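Local coordinates for 182aa long hypothetical protein (Pyrococcus horikoshii, PDB 2GAN) that is of unverified function but probably transfers an acetyl group from acetyl-CoA to an unidentified acceptor, as a putative GNAT-family acetyltransferase, at residues T28-Y32 with L150-Y155. Residues are numbered along the deposited sequence.
Sequences TNGKY and LEAYSY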
loop_
_atom_site.group_PDB
_atom_site.type_symbol
_atom_site.label_atom_id
_atom_site.label_comp_id
_atom_site.label_asym_id
_atom_site.label_seq_id
_atom_site.Cartn_x
_atom_site.Cartn_y
_atom_site.Cartn_z
ATOM N N THR A 28 -8.040 -6.536 3.968
ATOM C CA THR A 28 -6.971 -5.528 3.991
ATOM C C THR A 28 -6.662 -5.040 5.407
ATOM O O THR A 28 -5.912 -4.076 5.598
ATOM C CB THR A 28 -7.343 -4.282 3.154
ATOM O OG1 THR A 28 -8.490 -3.637 3.735
ATOM C CG2 THR A 28 -7.662 -4.682 1.713
ATOM N N ASN A 29 -7.254 -5.689 6.398
ATOM C CA ASN A 29 -7.041 -5.318 7.792
ATOM C C ASN A 29 -7.363 -3.852 8.090
ATOM O O ASN A 29 -6.557 -3.132 8.685
ATOM C CB ASN A 29 -5.600 -5.616 8.199
ATOM C CG ASN A 29 -5.450 -5.800 9.697
ATOM O OD1 ASN A 29 -5.559 -4.847 10.475
ATOM N ND2 ASN A 29 -5.211 -7.039 10.112
ATOM N N GLY A 30 -8.550 -3.421 7.677
ATOM C CA GLY A 30 -8.984 -2.054 7.925
ATOM C C GLY A 30 -8.415 -0.986 7.009
ATOM O O GLY A 30 -8.663 0.202 7.210
ATOM N N LYS A 31 -7.671 -1.399 5.991
ATOM C CA LYS A 31 -7.061 -0.451 5.065
ATOM C C LYS A 31 -8.063 0.185 4.108
ATOM O O LYS A 31 -8.112 1.407 3.972
ATOM C CB LYS A 31 -5.970 -1.153 4.260
ATOM C CG LYS A 31 -4.906 -0.235 3.731
ATOM C CD LYS A 31 -3.539 -0.707 4.183
ATOM C CE LYS A 31 -3.183 -2.041 3.568
ATOM N NZ LYS A 31 -1.977 -2.650 4.193
ATOM N N TYR A 32 -8.864 -0.650 3.454
ATOM C CA TYR A 32 -9.852 -0.180 2.496
ATOM C C TYR A 32 -11.211 -0.805 2.775
ATOM O O TYR A 32 -11.297 -1.913 3.298
ATOM C CB TYR A 32 -9.419 -0.573 1.081
ATOM C CG TYR A 32 -8.010 -0.131 0.717
ATOM C CD1 TYR A 32 -7.723 1.206 0.464
ATOM C CD2 TYR A 32 -6.975 -1.056 0.618
ATOM C CE1 TYR A 32 -6.437 1.618 0.120
ATOM C CE2 TYR A 32 -5.682 -0.664 0.273
ATOM C CZ TYR A 32 -5.424 0.678 0.028
ATOM O OH TYR A 32 -4.156 1.082 -0.292
ATOM N N LEU A 150 -1.877 5.072 3.370
ATOM C CA LEU A 150 -2.351 3.701 3.376
ATOM C C LEU A 150 -1.308 2.735 2.820
ATOM O O LEU A 150 -1.555 1.530 2.714
ATOM C CB LEU A 150 -3.659 3.594 2.594
ATOM C CG LEU A 150 -4.765 4.451 3.233
ATOM C CD1 LEU A 150 -6.060 4.281 2.448
ATOM C CD2 LEU A 150 -4.978 4.021 4.695
ATOM N N GLU A 151 -0.145 3.267 2.459
ATOM C CA GLU A 151 0.938 2.431 1.944
ATOM C C GLU A 151 1.179 1.369 3.005
ATOM O O GLU A 151 1.220 1.673 4.196
ATOM C CB GLU A 151 2.198 3.269 1.726
ATOM C CG GLU A 151 3.386 2.515 1.126
ATOM C CD GLU A 151 4.215 1.779 2.172
ATOM O OE1 GLU A 151 4.363 2.290 3.305
ATOM O OE2 GLU A 151 4.741 0.692 1.858
ATOM N N ALA A 152 1.333 0.124 2.567
ATOM C CA ALA A 152 1.519 -1.016 3.463
ATOM C C ALA A 152 2.460 -0.853 4.658
ATOM O O ALA A 152 2.055 -1.081 5.800
ATOM C CB ALA A 152 1.931 -2.234 2.654
ATOM N N TYR A 153 3.711 -0.469 4.414
ATOM C CA TYR A 153 4.645 -0.332 5.520
ATOM C C TYR A 153 4.287 0.789 6.474
ATOM O O TYR A 153 4.287 0.602 7.687
ATOM C CB TYR A 153 6.071 -0.144 5.012
ATOM C CG TYR A 153 6.741 -1.446 4.646
ATOM C CD1 TYR A 153 6.614 -1.983 3.366
ATOM C CD2 TYR A 153 7.459 -2.168 5.598
ATOM C CE1 TYR A 153 7.187 -3.211 3.044
ATOM C CE2 TYR A 153 8.032 -3.396 5.292
ATOM C CZ TYR A 153 7.894 -3.912 4.011
ATOM O OH TYR A 153 8.449 -5.131 3.698
ATOM N N SER A 154 3.975 1.956 5.931
ATOM C CA SER A 154 3.626 3.068 6.784
ATOM C C SER A 154 2.438 2.701 7.668
ATOM O O SER A 154 2.468 2.914 8.873
ATOM C CB SER A 154 3.298 4.301 5.947
ATOM O OG SER A 154 3.153 5.422 6.790
ATOM N N TYR A 155 1.405 2.132 7.063
ATOM C CA TYR A 155 0.211 1.729 7.793
ATOM C C TYR A 155 0.573 0.778 8.935
ATOM O O TYR A 155 0.131 0.951 10.071
ATOM C CB TYR A 155 -0.768 1.034 6.843
ATOM C CG TYR A 155 -2.139 0.786 7.431
ATOM C CD1 TYR A 155 -3.044 1.832 7.606
ATOM C CD2 TYR A 155 -2.543 -0.505 7.785
ATOM C CE1 TYR A 155 -4.328 1.598 8.113
ATOM C CE2 TYR A 155 -3.819 -0.746 8.292
ATOM C CZ TYR A 155 -4.704 0.318 8.448
ATOM O OH TYR A 155 -5.967 0.081 8.923
HETATM O O HOH W 1 -1.751 0.225 0.092
#
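Lys31 meets Tyr155 through its aliphatic shaft rather than its charge: CD of Lys31 sits over one face of the Tyr155 ring, 4.0 Å from the centroid, in a CH-pi contact. The same methylene carbon also touches Leu150 O, at 3.3 Å, and NZ of Lys31 ends beside Ala152, 3.9 Å from its CA. At the far end of the ring, Tyr155 OH reaches the turn that follows helix 14-27, 3.3 Å from Asn29 O and 3.2 Å from Gly30 O. That turn is a Schellman motif with Asn29, at positive phi, as its C' residue; beyond it, Tyr32 N donates to Thr28 OG1 at 3.0 Å, tying the chain back to the helix end. Across the gap, helix 152-158 of the GNAT domain starts at its N-cap Glu151, whose OE1 accepts from Ser154 N (2.7 Å) and OE2 from Tyr153 N (3.0 Å). Leu150, just before the cap, places CD1 3.6 Å from Tyr32 CE1. A water donates to both Tyr32 OH (2.6 Å) and Leu150 O (2.9 Å), while Tyr32 OH also hydrogen-bonds Glu151 of the second subunit, whose Tyr153 packs edge-to-face with the Tyr32 ring, putting this contact at the dimer interface.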